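Tryptophanyl-tRNA synthetase (PDB 3HV0) probably joins L-tryptophan to its cognate tRNA at the expense of ATP, the chain being the class I catalytic part of a longer protein. Local coordinates at residues T43-F56 against V94-F106. Numbering follows the deposited sequence.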
ATOM      1  N   THR A  43     -11.680  36.859  -9.062  1.00 24.03           N
ATOM      2  CA  THR A  43     -11.229  36.193 -10.297  1.00 24.03           C
ATOM      3  C   THR A  43     -11.634  36.876 -11.597  1.00 23.87           C
ATOM      4  O   THR A  43     -11.112  36.529 -12.653  1.00 23.73           O
ATOM      5  CB  THR A  43     -11.734  34.749 -10.365  1.00 24.06           C
ATOM      6  OG1 THR A  43     -13.163  34.745 -10.495  1.00 24.51           O
ATOM      7  CG2 THR A  43     -11.320  33.988  -9.119  1.00 23.83           C
ATOM      8  N   GLY A  44     -12.573  37.817 -11.525  1.00 24.10           N
ATOM      9  CA  GLY A  44     -13.072  38.523 -12.712  1.00 23.90           C
ATOM     10  C   GLY A  44     -14.001  37.660 -13.543  1.00 23.93           C
ATOM     11  O   GLY A  44     -14.375  38.020 -14.651  1.00 22.98           O
ATOM     12  N   GLN A  45     -14.363  36.491 -13.018  1.00 24.62           N
ATOM     13  CA  GLN A  45     -15.344  35.663 -13.687  1.00 24.74           C
ATOM     14  C   GLN A  45     -16.596  35.595 -12.838  1.00 24.62           C
ATOM     15  O   GLN A  45     -16.532  35.592 -11.617  1.00 23.87           O
ATOM     16  CB  GLN A  45     -14.776  34.297 -14.011  1.00 25.08           C
ATOM     17  CG  GLN A  45     -13.961  34.242 -15.314  1.00 25.87           C
ATOM     18  CD  GLN A  45     -13.303  32.866 -15.531  1.00 27.84           C
ATOM     19  OE1 GLN A  45     -13.871  31.816 -15.181  1.00 28.58           O
ATOM     20  NE2 GLN A  45     -12.100  32.871 -16.104  1.00 28.13           N
ATOM     21  N   LYS A  46     -17.739  35.637 -13.516  1.00 25.27           N
ATOM     22  CA  LYS A  46     -19.046  35.424 -12.895  1.00 25.55           C
ATOM     23  C   LYS A  46     -19.085  33.969 -12.399  1.00 25.01           C
ATOM     24  O   LYS A  46     -18.373  33.112 -12.922  1.00 24.67           O
ATOM     25  CB  LYS A  46     -20.176  35.762 -13.892  1.00 25.69           C
ATOM     26  CG  LYS A  46     -21.315  34.742 -13.974  1.00 27.54           C
ATOM     27  CD  LYS A  46     -22.376  35.171 -14.987  1.00 28.62           C
ATOM     28  CE  LYS A  46     -23.332  36.204 -14.408  1.00 29.53           C
ATOM     29  NZ  LYS A  46     -24.248  35.623 -13.377  1.00 29.61           N
ATOM     30  N   ALA A  47     -19.889  33.712 -11.374  1.00 24.76           N
ATOM     31  CA  ALA A  47     -19.819  32.437 -10.650  1.00 24.35           C
ATOM     32  C   ALA A  47     -20.468  31.334 -11.452  1.00 23.93           C
ATOM     33  O   ALA A  47     -21.489  31.534 -12.107  1.00 23.44           O
ATOM     34  CB  ALA A  47     -20.482  32.544  -9.282  1.00 24.23           C
ATOM     35  N   HIS A  48     -19.865  30.159 -11.387  1.00 23.83           N
ATOM     36  CA  HIS A  48     -20.447  29.000 -12.013  1.00 23.97           C
ATOM     37  C   HIS A  48     -21.810  28.757 -11.400  1.00 24.25           C
ATOM     38  O   HIS A  48     -21.989  28.927 -10.194  1.00 24.21           O
ATOM     39  CB  HIS A  48     -19.570  27.788 -11.807  1.00 24.01           C
ATOM     40  CG  HIS A  48     -19.876  26.661 -12.731  1.00 24.06           C
ATOM     41  ND1 HIS A  48     -20.801  25.686 -12.433  1.00 25.83           N
ATOM     42  CD2 HIS A  48     -19.370  26.344 -13.943  1.00 25.49           C
ATOM     43  CE1 HIS A  48     -20.841  24.804 -13.416  1.00 26.34           C
ATOM     44  NE2 HIS A  48     -19.987  25.184 -14.349  1.00 26.90           N
ATOM     45  N   HIS A  49     -22.773  28.371 -12.231  1.00 24.49           N
ATOM     46  CA  HIS A  49     -24.135  28.167 -11.755  1.00 24.82           C
ATOM     47  C   HIS A  49     -24.308  27.047 -10.700  1.00 25.14           C
ATOM     48  O   HIS A  49     -25.264  27.102  -9.938  1.00 25.37           O
ATOM     49  CB  HIS A  49     -25.127  28.008 -12.931  1.00 25.05           C
ATOM     50  CG  HIS A  49     -24.844  26.839 -13.822  1.00 25.48           C
ATOM     51  ND1 HIS A  49     -23.927  26.891 -14.849  1.00 26.65           N
ATOM     52  CD2 HIS A  49     -25.362  25.589 -13.841  1.00 24.90           C
ATOM     53  CE1 HIS A  49     -23.891  25.722 -15.461  1.00 25.90           C
ATOM     54  NE2 HIS A  49     -24.756  24.918 -14.871  1.00 25.74           N
ATOM     55  N   PHE A  50     -23.401  26.074 -10.588  1.00 25.07           N
ATOM     56  CA  PHE A  50     -23.536  25.109  -9.476  1.00 25.74           C
ATOM     57  C   PHE A  50     -23.506  25.787  -8.101  1.00 26.58           C
ATOM     58  O   PHE A  50     -23.867  25.178  -7.084  1.00 26.85           O
ATOM     59  CB  PHE A  50     -22.475  23.994  -9.505  1.00 25.46           C
ATOM     60  CG  PHE A  50     -22.547  23.103 -10.717  1.00 24.95           C
ATOM     61  CD1 PHE A  50     -23.712  22.984 -11.472  1.00 24.67           C
ATOM     62  CD2 PHE A  50     -21.444  22.383 -11.114  1.00 24.31           C
ATOM     63  CE1 PHE A  50     -23.745  22.184 -12.585  1.00 23.28           C
ATOM     64  CE2 PHE A  50     -21.495  21.572 -12.221  1.00 23.22           C
ATOM     65  CZ  PHE A  50     -22.641  21.477 -12.957  1.00 21.31           C
ATOM     66  N   PHE A  51     -23.052  27.029  -8.060  1.00 27.06           N
ATOM     67  CA  PHE A  51     -23.077  27.782  -6.833  1.00 27.88           C
ATOM     68  C   PHE A  51     -24.489  28.294  -6.614  1.00 28.52           C
ATOM     69  O   PHE A  51     -25.126  27.943  -5.618  1.00 29.30           O
ATOM     70  CB  PHE A  51     -22.114  28.956  -6.905  1.00 28.23           C
ATOM     71  CG  PHE A  51     -20.659  28.601  -6.648  1.00 28.70           C
ATOM     72  CD1 PHE A  51     -20.240  28.194  -5.389  1.00 28.14           C
ATOM     73  CD2 PHE A  51     -19.700  28.766  -7.644  1.00 28.52           C
ATOM     74  CE1 PHE A  51     -18.923  27.943  -5.142  1.00 26.50           C
ATOM     75  CE2 PHE A  51     -18.379  28.513  -7.393  1.00 26.82           C
ATOM     76  CZ  PHE A  51     -17.993  28.105  -6.145  1.00 27.04           C
ATOM     77  N   ARG A  52     -24.977  29.095  -7.567  1.00 28.77           N
ATOM     78  CA  ARG A  52     -26.319  29.695  -7.509  1.00 28.82           C
ATOM     79  C   ARG A  52     -27.422  28.675  -7.223  1.00 28.42           C
ATOM     80  O   ARG A  52     -28.340  28.949  -6.462  1.00 28.90           O
ATOM     81  CB  ARG A  52     -26.663  30.427  -8.822  1.00 29.03           C
ATOM     82  CG  ARG A  52     -25.548  31.332  -9.364  1.00 30.39           C
ATOM     83  CD  ARG A  52     -26.076  32.389 -10.350  1.00 30.55           C
ATOM     84  NE  ARG A  52     -26.693  31.796 -11.543  1.00 31.00           N
ATOM     85  CZ  ARG A  52     -26.050  31.408 -12.654  1.00 31.63           C
ATOM     86  NH1 ARG A  52     -24.723  31.518 -12.775  1.00 31.43           N
ATOM     87  NH2 ARG A  52     -26.752  30.896 -13.666  1.00 32.16           N
ATOM     88  N   ARG A  53     -27.331  27.502  -7.832  1.00 27.91           N
ATOM     89  CA  ARG A  53     -28.393  26.505  -7.735  1.00 27.47           C
ATOM     90  C   ARG A  53     -28.211  25.593  -6.510  1.00 26.44           C
ATOM     91  O   ARG A  53     -28.988  24.666  -6.313  1.00 25.80           O
ATOM     92  CB  ARG A  53     -28.442  25.646  -9.013  1.00 27.84           C
ATOM     93  CG  ARG A  53     -28.332  26.389 -10.349  1.00 28.65           C
ATOM     94  CD  ARG A  53     -29.654  26.872 -10.843  1.00 31.23           C
ATOM     95  NE  ARG A  53     -29.555  27.711 -12.048  1.00 32.68           N
ATOM     96  CZ  ARG A  53     -29.451  27.254 -13.297  1.00 32.85           C
ATOM     97  NH1 ARG A  53     -29.399  25.935 -13.551  1.00 32.78           N
ATOM     98  NH2 ARG A  53     -29.391  28.122 -14.299  1.00 31.63           N
ATOM     99  N   ASN A  54     -27.175  25.849  -5.713  1.00 26.00           N
ATOM    100  CA  ASN A  54     -26.823  25.022  -4.526  1.00 25.67           C
ATOM    101  C   ASN A  54     -26.604  23.537  -4.847  1.00 25.36           C
ATOM    102  O   ASN A  54     -27.033  22.645  -4.112  1.00 25.59           O
ATOM    103  CB  ASN A  54     -27.856  25.192  -3.390  1.00 25.42           C
ATOM    104  CG  ASN A  54     -28.088  26.659  -3.016  1.00 25.26           C
ATOM    105  OD1 ASN A  54     -27.153  27.402  -2.737  1.00 23.68           O
ATOM    106  ND2 ASN A  54     -29.342  27.076  -3.023  1.00 25.99           N
ATOM    107  N   ILE A  55     -25.918  23.293  -5.954  1.00 24.95           N
ATOM    108  CA  ILE A  55     -25.521  21.955  -6.366  1.00 24.81           C
ATOM    109  C   ILE A  55     -24.221  21.636  -5.646  1.00 24.64           C
ATOM    110  O   ILE A  55     -24.041  20.535  -5.151  1.00 24.44           O
ATOM    111  CB  ILE A  55     -25.279  21.853  -7.902  1.00 24.76           C
ATOM    112  CG1 ILE A  55     -26.521  22.249  -8.703  1.00 24.92           C
ATOM    113  CG2 ILE A  55     -24.825  20.430  -8.281  1.00 24.72           C
ATOM    114  CD1 ILE A  55     -27.599  21.202  -8.761  1.00 25.20           C
ATOM    115  N   PHE A  56     -23.300  22.591  -5.660  1.00 24.76           N
ATOM    116  CA  PHE A  56     -22.216  22.638  -4.689  1.00 25.13           C
ATOM    117  C   PHE A  56     -22.708  23.571  -3.603  1.00 25.43           C
ATOM    118  O   PHE A  56     -22.742  24.800  -3.790  1.00 25.73           O
ATOM    119  CB  PHE A  56     -20.904  23.139  -5.307  1.00 25.11           C
ATOM    120  CG  PHE A  56     -20.102  22.062  -5.963  1.00 25.55           C
ATOM    121  CD1 PHE A  56     -20.313  21.729  -7.294  1.00 25.95           C
ATOM    122  CD2 PHE A  56     -19.169  21.336  -5.238  1.00 25.69           C
ATOM    123  CE1 PHE A  56     -19.581  20.703  -7.890  1.00 26.29           C
ATOM    124  CE2 PHE A  56     -18.436  20.324  -5.828  1.00 26.07           C
ATOM    125  CZ  PHE A  56     -18.636  20.012  -7.158  1.00 26.02           C
ATOM    126  N   VAL A  94     -20.547  15.984 -12.846  1.00 28.39           N
ATOM    127  CA  VAL A  94     -20.857  17.134 -12.007  1.00 27.95           C
ATOM    128  C   VAL A  94     -19.600  17.637 -11.260  1.00 27.87           C
ATOM    129  O   VAL A  94     -19.243  18.815 -11.370  1.00 28.42           O
ATOM    130  CB  VAL A  94     -22.063  16.858 -11.068  1.00 28.05           C
ATOM    131  CG1 VAL A  94     -22.138  17.885  -9.912  1.00 27.54           C
ATOM    132  CG2 VAL A  94     -23.366  16.842 -11.888  1.00 27.12           C
ATOM    133  N   PRO A  95     -18.890  16.760 -10.553  1.00 27.28           N
ATOM    134  CA  PRO A  95     -17.677  17.304  -9.943  1.00 27.04           C
ATOM    135  C   PRO A  95     -16.576  17.675 -10.943  1.00 26.64           C
ATOM    136  O   PRO A  95     -15.861  18.637 -10.717  1.00 27.49           O
ATOM    137  CB  PRO A  95     -17.211  16.170  -9.023  1.00 26.92           C
ATOM    138  CG  PRO A  95     -18.394  15.334  -8.813  1.00 26.84           C
ATOM    139  CD  PRO A  95     -19.142  15.385 -10.106  1.00 27.10           C
ATOM    140  N   PHE A  96     -16.455  16.934 -12.043  1.00 26.03           N
ATOM    141  CA  PHE A  96     -15.416  17.192 -13.049  1.00 25.23           C
ATOM    142  C   PHE A  96     -15.633  18.507 -13.821  1.00 24.94           C
ATOM    143  O   PHE A  96     -14.695  19.296 -13.976  1.00 24.22           O
ATOM    144  CB  PHE A  96     -15.249  15.997 -13.997  1.00 24.99           C
ATOM    145  CG  PHE A  96     -14.465  14.866 -13.384  1.00 25.08           C
ATOM    146  CD1 PHE A  96     -13.096  14.940 -13.278  1.00 24.77           C
ATOM    147  CD2 PHE A  96     -15.104  13.765 -12.854  1.00 24.18           C
ATOM    148  CE1 PHE A  96     -12.379  13.938 -12.677  1.00 24.00           C
ATOM    149  CE2 PHE A  96     -14.390  12.757 -12.266  1.00 23.79           C
ATOM    150  CZ  PHE A  96     -13.030  12.836 -12.178  1.00 23.57           C
ATOM    151  N   LEU A  97     -16.858  18.736 -14.286  1.00 24.84           N
ATOM    152  CA  LEU A  97     -17.211  20.001 -14.932  1.00 25.03           C
ATOM    153  C   LEU A  97     -16.982  21.191 -13.993  1.00 25.06           C
ATOM    154  O   LEU A  97     -16.515  22.252 -14.407  1.00 25.54           O
ATOM    155  CB  LEU A  97     -18.660  19.990 -15.434  1.00 24.88           C
ATOM    156  CG  LEU A  97     -19.034  19.112 -16.644  1.00 25.47           C
ATOM    157  CD1 LEU A  97     -20.471  19.429 -17.100  1.00 24.81           C
ATOM    158  CD2 LEU A  97     -18.072  19.239 -17.815  1.00 24.43           C
ATOM    159  N   PHE A  98     -17.279  21.005 -12.713  1.00 25.20           N
ATOM    160  CA  PHE A  98     -17.064  22.067 -11.719  1.00 25.23           C
ATOM    161  C   PHE A  98     -15.577  22.379 -11.470  1.00 25.25           C
ATOM    162  O   PHE A  98     -15.172  23.540 -11.402  1.00 25.99           O
ATOM    163  CB  PHE A  98     -17.733  21.694 -10.412  1.00 24.98           C
ATOM    164  CG  PHE A  98     -17.768  22.802  -9.430  1.00 25.28           C
ATOM    165  CD1 PHE A  98     -18.567  23.910  -9.660  1.00 26.51           C
ATOM    166  CD2 PHE A  98     -16.995  22.750  -8.282  1.00 25.71           C
ATOM    167  CE1 PHE A  98     -18.607  24.956  -8.761  1.00 26.76           C
ATOM    168  CE2 PHE A  98     -17.025  23.763  -7.367  1.00 26.06           C
ATOM    169  CZ  PHE A  98     -17.841  24.884  -7.596  1.00 27.36           C
ATOM    170  N   THR A  99     -14.771  21.334 -11.359  1.00 24.63           N
ATOM    171  CA  THR A  99     -13.329  21.477 -11.235  1.00 24.18           C
ATOM    172  C   THR A  99     -12.651  22.169 -12.427  1.00 24.41           C
ATOM    173  O   THR A  99     -11.679  22.903 -12.261  1.00 24.15           O
ATOM    174  CB  THR A  99     -12.690  20.112 -11.114  1.00 24.43           C
ATOM    175  OG1 THR A  99     -13.293  19.394 -10.019  1.00 23.11           O
ATOM    176  CG2 THR A  99     -11.167  20.280 -10.921  1.00 24.02           C
ATOM    177  N   LYS A 100     -13.125  21.898 -13.637  1.00 24.56           N
ATOM    178  CA  LYS A 100     -12.590  22.567 -14.824  1.00 24.52           C
ATOM    179  C   LYS A 100     -12.841  24.064 -14.663  1.00 24.40           C
ATOM    180  O   LYS A 100     -11.953  24.873 -14.878  1.00 23.84           O
ATOM    181  CB  LYS A 100     -13.273  22.039 -16.099  1.00 24.90           C
ATOM    182  CG  LYS A 100     -12.540  22.330 -17.412  1.00 24.30           C
ATOM    183  CD  LYS A 100     -13.191  23.465 -18.176  1.00 25.55           C
ATOM    184  CE  LYS A 100     -12.414  23.856 -19.469  1.00 25.50           C
ATOM    185  NZ  LYS A 100     -10.978  24.200 -19.204  1.00 24.31           N
ATOM    186  N   TYR A 101     -14.052  24.410 -14.246  1.00 24.46           N
ATOM    187  CA  TYR A 101     -14.405  25.801 -14.022  1.00 25.03           C
ATOM    188  C   TYR A 101     -13.464  26.407 -12.964  1.00 25.43           C
ATOM    189  O   TYR A 101     -12.977  27.539 -13.122  1.00 24.44           O
ATOM    190  CB  TYR A 101     -15.870  25.947 -13.591  1.00 24.92           C
ATOM    191  CG  TYR A 101     -16.108  27.199 -12.811  1.00 24.94           C
ATOM    192  CD1 TYR A 101     -16.228  28.430 -13.459  1.00 25.03           C
ATOM    193  CD2 TYR A 101     -16.170  27.173 -11.417  1.00 25.06           C
ATOM    194  CE1 TYR A 101     -16.429  29.603 -12.741  1.00 24.78           C
ATOM    195  CE2 TYR A 101     -16.364  28.341 -10.687  1.00 24.74           C
ATOM    196  CZ  TYR A 101     -16.487  29.554 -11.361  1.00 25.15           C
ATOM    197  OH  TYR A 101     -16.701  30.704 -10.645  1.00 25.76           O
ATOM    198  N   LEU A 102     -13.204  25.648 -11.895  1.00 25.46           N
ATOM    199  CA  LEU A 102     -12.301  26.132 -10.861  1.00 25.71           C
ATOM    200  C   LEU A 102     -10.860  26.261 -11.381  1.00 25.96           C
ATOM    201  O   LEU A 102     -10.115  27.133 -10.953  1.00 25.77           O
ATOM    202  CB  LEU A 102     -12.329  25.217  -9.650  1.00 25.90           C
ATOM    203  CG  LEU A 102     -13.612  25.159  -8.820  1.00 25.71           C
ATOM    204  CD1 LEU A 102     -13.517  23.957  -7.870  1.00 24.69           C
ATOM    205  CD2 LEU A 102     -13.850  26.452  -8.075  1.00 24.28           C
ATOM    206  N   GLN A 103     -10.471  25.377 -12.287  1.00 26.53           N
ATOM    207  CA  GLN A 103      -9.143  25.418 -12.861  1.00 26.95           C
ATOM    208  C   GLN A 103      -9.029  26.610 -13.796  1.00 27.13           C
ATOM    209  O   GLN A 103      -8.012  27.257 -13.835  1.00 27.20           O
ATOM    210  CB  GLN A 103      -8.816  24.122 -13.606  1.00 27.23           C
ATOM    211  CG  GLN A 103      -7.347  24.013 -14.044  1.00 28.49           C
ATOM    212  CD  GLN A 103      -7.062  22.781 -14.890  1.00 30.37           C
ATOM    213  OE1 GLN A 103      -7.728  22.535 -15.895  1.00 33.03           O
ATOM    214  NE2 GLN A 103      -6.057  22.014 -14.497  1.00 31.87           N
ATOM    215  N   ASP A 104     -10.085  26.897 -14.542  1.00 27.56           N
ATOM    216  CA  ASP A 104     -10.091  28.024 -15.460  1.00 27.57           C
ATOM    217  C   ASP A 104     -10.122  29.339 -14.694  1.00 27.50           C
ATOM    218  O   ASP A 104      -9.581  30.340 -15.153  1.00 27.13           O
ATOM    219  CB  ASP A 104     -11.324  27.970 -16.370  1.00 27.92           C
ATOM    220  CG  ASP A 104     -11.362  26.745 -17.242  1.00 29.20           C
ATOM    221  OD1 ASP A 104     -10.335  26.039 -17.377  1.00 32.67           O
ATOM    222  OD2 ASP A 104     -12.444  26.481 -17.800  1.00 30.15           O
ATOM    223  N   THR A 105     -10.790  29.333 -13.543  1.00 27.27           N
ATOM    224  CA  THR A 105     -11.042  30.559 -12.798  1.00 26.88           C
ATOM    225  C   THR A 105      -9.833  30.918 -11.965  1.00 26.63           C
ATOM    226  O   THR A 105      -9.415  32.060 -11.969  1.00 26.21           O
ATOM    227  CB  THR A 105     -12.272  30.425 -11.894  1.00 26.97           C
ATOM    228  OG1 THR A 105     -13.445  30.309 -12.712  1.00 27.55           O
ATOM    229  CG2 THR A 105     -12.428  31.641 -11.008  1.00 27.33           C
ATOM    230  N   PHE A 106      -9.258  29.929 -11.268  1.00 26.58           N
ATOM    231  CA  PHE A 106      -8.082  30.176 -10.412  1.00 26.32           C
ATOM    232  C   PHE A 106      -6.749  29.971 -11.127  1.00 26.16           C
ATOM    233  O   PHE A 106      -5.723  30.468 -10.666  1.00 25.89           O
ATOM    234  CB  PHE A 106      -8.145  29.320  -9.144  1.00 26.20           C
ATOM    235  CG  PHE A 106      -9.238  29.726  -8.209  1.00 26.13           C
ATOM    236  CD1 PHE A 106     -10.355  28.930  -8.037  1.00 26.16           C
ATOM    237  CD2 PHE A 106      -9.166  30.929  -7.529  1.00 27.21           C
ATOM    238  CE1 PHE A 106     -11.371  29.306  -7.183  1.00 26.44           C
ATOM    239  CE2 PHE A 106     -10.192  31.321  -6.670  1.00 27.71           C
ATOM    240  CZ  PHE A 106     -11.300  30.508  -6.504  1.00 27.43           C
TER
HETATM  241  O   HOH W   1     -16.328  33.021 -11.280  1.00  2.00           O
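F98 of helix 94-106 and F56 form an offset stack, centroids 3.8 Å apart and planes at 17°. With CG anti to the backbone N (chi1 -170°), the F98 ring is carried out from its helix to F56 and F51. Its edge meets the face of F51, CZ to CZ 3.5 Å, and also points toward the face of H48, while F50 brings its CD2 to CD1 of F98. A flat phenyl suits this place because both face and rim are used. H48 CB sits almost squarely over the Y101 ring, 3.3 Å from its centroid; the H48 imidazole and the phenol ring are oblique to each other. That imidazole also caps the short helix about 49-52, ND1 accepting from F50 N at 3.2 Å. Near the C-terminal end of helix 94-106, Q45 OE1 approaches T105 OG1 at 2.9 Å. I252 of the central Rossmann-type sheet touches F51, F56 and F98. The contact thus seats the segment leading into strand 56-60 on a helix whose P95 side chain is about 6 Å from bound tryptophan. Its chemistry grades from buried phenylalanines to the more exposed H48 and Y101, where the ring packs under H48 CB while OH takes a weak bond from H48 N.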